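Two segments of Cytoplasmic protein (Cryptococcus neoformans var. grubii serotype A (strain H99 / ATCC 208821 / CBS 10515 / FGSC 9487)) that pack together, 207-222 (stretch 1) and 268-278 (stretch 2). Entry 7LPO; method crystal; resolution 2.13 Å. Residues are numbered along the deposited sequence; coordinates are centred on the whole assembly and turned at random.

Stretch 1, residues 207-222: ANQTIWTFFFAGKTYA
Stretch 2, residues 268-278: SINEPGEGLIG

Stretch 1 is helical from Ala207 to Tyr221, continuing a helix that begins earlier in the chain, and it is kinked near its end, where the N atoms of Lys219 and Thr220 have no bond to the turn before. Ala222 is the first residue to leave helical angles. Stretch 2 has no regular helix or strand. It runs extended through Ile269 and Asn270, passes Glu271 at phi/psi 33/63, extends again through Pro272 and Gly273, and then folds into a type II' turn from Glu274 to Ile277, closed by Ile277 N to Glu274 O at 3.0 Å. Gly275 and Leu276 occupy the turn corners at 52/-135 and -94/3. The register is set where Gly275 CA lies 3.9 Å from Gln209 CA, so the turn sits directly on the helix backbone.

One hydrogen bond crosses the contact: Leu276 N donates to Thr213 OG1 at 2.9 Å and a nearly straight 172°. Thr213, chi1 m, in turn donates from OG1 to Gln209 O at 2.7 Å. The hydroxyl thus relays between the turn's amide and a helix carbonyl one turn back, a role threonine fills with a short side chain that lets the backbones stay close.

Glycine is the other rule of this approach. An ideal CB on Gly275 would lie 2.5 Å from Thr213 OG1 and 2.9 Å from Gln209 O, and its positive phi favours glycine independently. At Gly273 a CB would fall 2.3 Å from Trp212 NE1. With that atom absent, Gly273 CA sits over the face of the indole, 3.4 Å from the centroid of the five-membered ring and 8° off its normal, a CH-pi contact, while Gly273 N comes within 3.3 Å of Trp212 CE2.

The CA-to-CB bond of Trp212 (chi1 m, chi2 114°) points toward stretch 2, and the indole offers it a broad flat surface. Its orientation is braced within the helix by NE1 donating to Asn208 OD1 at 2.8 Å. Ile269, t at both chi angles, meets the edge of the indole, with CD1 4.3 Å from Trp212 CH2; the same CD1 is 4.2 Å from CZ of Phe215, whose chi1 is t. Phe216 (chi1 m, chi2 -61°) presents its ring edge to Pro272 and Gly273: CZ is 3.6 Å from Pro272 CB, and CE2 is 3.2 Å from Gly273 O. The C-gamma-endo proline adds a compact apolar surface beside both aromatics.

At the end of the turn, Ile277 (chi1 m, chi2 t) has more area covered than any other residue here. Its CA-to-CB bond runs sideways, but the side chain's end comes nearer the helix, bringing CD1 to 3.7 Å from Ala217 CB and 3.9 Å from Phe216 CB, with CG1 4.2 Å from Tyr221 CE2. Ala217's small side chain accommodates this close approach. Leu276, m then t, covers the side chain of Gln209, CD2 lying 3.7 Å from NE2. Together the two stretches bury 631 Å², mostly apolar packing organised around one directed polar bond.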

# COMPACT_ATOMS: atom_id res chain seq x y z
N ALA A 207 -5.47 -17.12 -12.47
CA ALA A 207 -5.76 -15.88 -13.19
C ALA A 207 -4.64 -14.86 -13.00
O ALA A 207 -4.10 -14.32 -13.97
CB ALA A 207 -7.10 -15.31 -12.74
N ASN A 208 -4.30 -14.57 -11.74
CA ASN A 208 -3.19 -13.66 -11.48
C ASN A 208 -1.88 -14.20 -12.03
O ASN A 208 -1.03 -13.44 -12.50
CB ASN A 208 -3.05 -13.41 -9.98
CG ASN A 208 -3.84 -12.21 -9.50
OD1 ASN A 208 -3.28 -11.13 -9.29
ND2 ASN A 208 -5.16 -12.38 -9.33
N GLN A 209 -1.68 -15.52 -11.93
CA GLN A 209 -0.43 -16.11 -12.41
C GLN A 209 -0.28 -15.87 -13.91
O GLN A 209 0.83 -15.62 -14.40
CB GLN A 209 -0.38 -17.60 -12.09
CG GLN A 209 -0.01 -17.91 -10.66
CD GLN A 209 -0.28 -19.36 -10.28
OE1 GLN A 209 -1.26 -19.97 -10.73
NE2 GLN A 209 0.59 -19.91 -9.45
N THR A 210 -1.38 -15.92 -14.64
CA THR A 210 -1.34 -15.66 -16.07
C THR A 210 -1.21 -14.17 -16.34
O THR A 210 -0.32 -13.74 -17.08
CB THR A 210 -2.59 -16.22 -16.75
OG1 THR A 210 -2.63 -17.63 -16.56
CG2 THR A 210 -2.59 -15.90 -18.24
N ILE A 211 -2.09 -13.37 -15.73
CA ILE A 211 -2.23 -11.98 -16.12
C ILE A 211 -0.95 -11.21 -15.82
O ILE A 211 -0.51 -10.39 -16.63
CB ILE A 211 -3.45 -11.35 -15.43
CG1 ILE A 211 -4.74 -11.92 -16.02
CG2 ILE A 211 -3.44 -9.83 -15.60
CD1 ILE A 211 -5.98 -11.66 -15.17
N TRP A 212 -0.36 -11.46 -14.65
CA TRP A 212 0.87 -10.76 -14.29
C TRP A 212 2.04 -11.19 -15.17
O TRP A 212 2.92 -10.37 -15.45
CB TRP A 212 1.19 -11.00 -12.82
CG TRP A 212 0.34 -10.21 -11.89
CD1 TRP A 212 -0.57 -10.70 -11.00
CD2 TRP A 212 0.32 -8.78 -11.75
NE1 TRP A 212 -1.15 -9.66 -10.31
CE2 TRP A 212 -0.63 -8.47 -10.75
CE3 TRP A 212 1.00 -7.73 -12.37
CZ2 TRP A 212 -0.91 -7.17 -10.35
CZ3 TRP A 212 0.73 -6.43 -11.97
CH2 TRP A 212 -0.22 -6.16 -10.97
N THR A 213 2.08 -12.45 -15.60
CA THR A 213 3.12 -12.87 -16.54
C THR A 213 2.96 -12.15 -17.87
O THR A 213 3.95 -11.74 -18.49
CB THR A 213 3.06 -14.39 -16.72
OG1 THR A 213 3.22 -15.05 -15.46
CG2 THR A 213 4.15 -14.89 -17.65
N PHE A 214 1.71 -12.00 -18.34
CA PHE A 214 1.43 -11.17 -19.50
C PHE A 214 1.94 -9.75 -19.29
O PHE A 214 2.71 -9.22 -20.10
CB PHE A 214 -0.09 -11.16 -19.78
CG PHE A 214 -0.64 -12.42 -20.40
CD1 PHE A 214 0.18 -13.43 -20.88
CD2 PHE A 214 -2.02 -12.59 -20.54
CE1 PHE A 214 -0.36 -14.57 -21.48
CE2 PHE A 214 -2.56 -13.73 -21.13
CZ PHE A 214 -1.73 -14.72 -21.60
N PHE A 215 1.51 -9.12 -18.20
CA PHE A 215 1.78 -7.70 -17.97
C PHE A 215 3.27 -7.38 -18.03
O PHE A 215 3.69 -6.42 -18.69
CB PHE A 215 1.19 -7.27 -16.62
CG PHE A 215 1.23 -5.78 -16.37
CD1 PHE A 215 0.26 -4.95 -16.92
CD2 PHE A 215 2.22 -5.22 -15.57
CE1 PHE A 215 0.28 -3.59 -16.68
CE2 PHE A 215 2.24 -3.86 -15.34
CZ PHE A 215 1.25 -3.04 -15.90
N PHE A 216 4.09 -8.15 -17.31
CA PHE A 216 5.49 -7.82 -17.15
C PHE A 216 6.40 -8.53 -18.13
O PHE A 216 7.52 -8.07 -18.34
CB PHE A 216 5.97 -8.17 -15.73
CG PHE A 216 5.55 -7.20 -14.69
CD1 PHE A 216 5.94 -5.88 -14.76
CD2 PHE A 216 4.75 -7.61 -13.65
CE1 PHE A 216 5.55 -4.98 -13.80
CE2 PHE A 216 4.36 -6.71 -12.68
CZ PHE A 216 4.76 -5.40 -12.75
N ALA A 217 5.96 -9.65 -18.72
CA ALA A 217 6.88 -10.46 -19.51
C ALA A 217 6.20 -11.25 -20.62
O ALA A 217 6.75 -12.27 -21.05
CB ALA A 217 7.64 -11.44 -18.58
N GLY A 218 5.04 -10.80 -21.10
CA GLY A 218 4.37 -11.49 -22.19
C GLY A 218 5.26 -11.71 -23.40
O GLY A 218 5.16 -12.73 -24.08
N LYS A 219 6.14 -10.75 -23.70
CA LYS A 219 6.98 -10.88 -24.89
C LYS A 219 7.99 -12.01 -24.76
O LYS A 219 8.47 -12.53 -25.77
CB LYS A 219 7.71 -9.57 -25.18
CG LYS A 219 6.80 -8.47 -25.73
CD LYS A 219 7.57 -7.18 -26.00
CE LYS A 219 7.72 -6.35 -24.73
NZ LYS A 219 8.10 -4.92 -25.02
N THR A 220 8.31 -12.41 -23.53
CA THR A 220 9.27 -13.48 -23.28
C THR A 220 8.60 -14.84 -23.18
O THR A 220 9.09 -15.82 -23.75
CB THR A 220 10.04 -13.19 -21.99
OG1 THR A 220 10.77 -11.96 -22.14
CG2 THR A 220 11.01 -14.33 -21.63
N TYR A 221 7.46 -14.92 -22.49
CA TYR A 221 6.84 -16.20 -22.16
C TYR A 221 5.55 -16.47 -22.91
O TYR A 221 5.14 -17.64 -22.95
CB TYR A 221 6.57 -16.28 -20.65
CG TYR A 221 7.84 -16.16 -19.84
CD1 TYR A 221 8.81 -17.15 -19.90
CD2 TYR A 221 8.09 -15.05 -19.05
CE1 TYR A 221 9.99 -17.03 -19.18
CE2 TYR A 221 9.25 -14.92 -18.34
CZ TYR A 221 10.20 -15.91 -18.40
OH TYR A 221 11.38 -15.79 -17.69
N ALA A 222 4.91 -15.46 -23.49
CA ALA A 222 3.71 -15.65 -24.31
C ALA A 222 3.85 -14.89 -25.62
O ALA A 222 3.05 -14.01 -25.94
CB ALA A 222 2.46 -15.20 -23.55
N SER A 268 4.86 4.18 -7.77
CA SER A 268 4.73 3.25 -8.88
C SER A 268 3.59 2.27 -8.60
O SER A 268 2.96 2.30 -7.54
CB SER A 268 6.06 2.54 -9.14
OG SER A 268 6.52 1.85 -8.01
N ILE A 269 3.29 1.41 -9.58
CA ILE A 269 2.15 0.52 -9.47
C ILE A 269 2.21 -0.23 -8.16
O ILE A 269 3.24 -0.82 -7.80
CB ILE A 269 2.10 -0.43 -10.67
CG1 ILE A 269 0.88 -1.34 -10.56
CG2 ILE A 269 3.36 -1.26 -10.76
CD1 ILE A 269 0.55 -2.05 -11.88
N ASN A 270 1.09 -0.25 -7.45
CA ASN A 270 1.05 -0.79 -6.10
C ASN A 270 1.24 -2.31 -6.09
O ASN A 270 0.62 -3.02 -6.89
CB ASN A 270 -0.27 -0.43 -5.43
CG ASN A 270 -0.34 -0.89 -3.98
OD1 ASN A 270 0.33 -0.32 -3.12
ND2 ASN A 270 -1.14 -1.91 -3.71
N GLU A 271 2.10 -2.79 -5.19
CA GLU A 271 2.33 -4.21 -4.89
C GLU A 271 2.16 -5.12 -6.10
O GLU A 271 1.31 -6.02 -6.10
CB GLU A 271 1.39 -4.64 -3.76
CG GLU A 271 1.66 -3.86 -2.47
CD GLU A 271 0.95 -4.41 -1.25
OE1 GLU A 271 0.15 -5.37 -1.39
OE2 GLU A 271 1.21 -3.88 -0.14
N PRO A 272 2.98 -4.94 -7.11
CA PRO A 272 2.76 -5.66 -8.37
C PRO A 272 2.96 -7.16 -8.24
O PRO A 272 3.86 -7.63 -7.55
CB PRO A 272 3.81 -5.05 -9.31
CG PRO A 272 4.89 -4.55 -8.38
CD PRO A 272 4.16 -4.06 -7.16
N GLY A 273 2.11 -7.92 -8.92
CA GLY A 273 2.25 -9.36 -8.93
C GLY A 273 3.38 -9.82 -9.83
O GLY A 273 3.71 -9.19 -10.84
N GLU A 274 3.99 -10.95 -9.46
CA GLU A 274 5.09 -11.54 -10.21
C GLU A 274 4.61 -12.63 -11.16
O GLU A 274 5.42 -13.16 -11.93
CB GLU A 274 6.15 -12.10 -9.26
CG GLU A 274 6.39 -11.24 -8.02
CD GLU A 274 7.69 -11.58 -7.28
OE1 GLU A 274 8.24 -10.69 -6.59
OE2 GLU A 274 8.16 -12.74 -7.37
N GLY A 275 3.33 -12.99 -11.11
CA GLY A 275 2.83 -14.09 -11.91
C GLY A 275 3.65 -15.35 -11.72
O GLY A 275 3.99 -15.73 -10.61
N LEU A 276 3.96 -16.00 -12.83
CA LEU A 276 4.78 -17.20 -12.81
C LEU A 276 6.25 -16.92 -13.04
O LEU A 276 7.05 -17.86 -13.09
CB LEU A 276 4.26 -18.19 -13.85
CG LEU A 276 2.89 -18.78 -13.50
CD1 LEU A 276 2.33 -19.54 -14.67
CD2 LEU A 276 3.01 -19.67 -12.27
N ILE A 277 6.63 -15.65 -13.17
CA ILE A 277 8.00 -15.30 -13.54
C ILE A 277 8.94 -15.72 -12.42
O ILE A 277 8.76 -15.35 -11.26
CB ILE A 277 8.12 -13.79 -13.80
CG1 ILE A 277 7.27 -13.36 -14.99
CG2 ILE A 277 9.56 -13.43 -14.03
CD1 ILE A 277 6.98 -11.87 -14.99
N GLY A 278 9.97 -16.47 -12.78
CA GLY A 278 10.91 -16.98 -11.81
C GLY A 278 10.51 -18.28 -11.17
O GLY A 278 11.26 -18.79 -10.33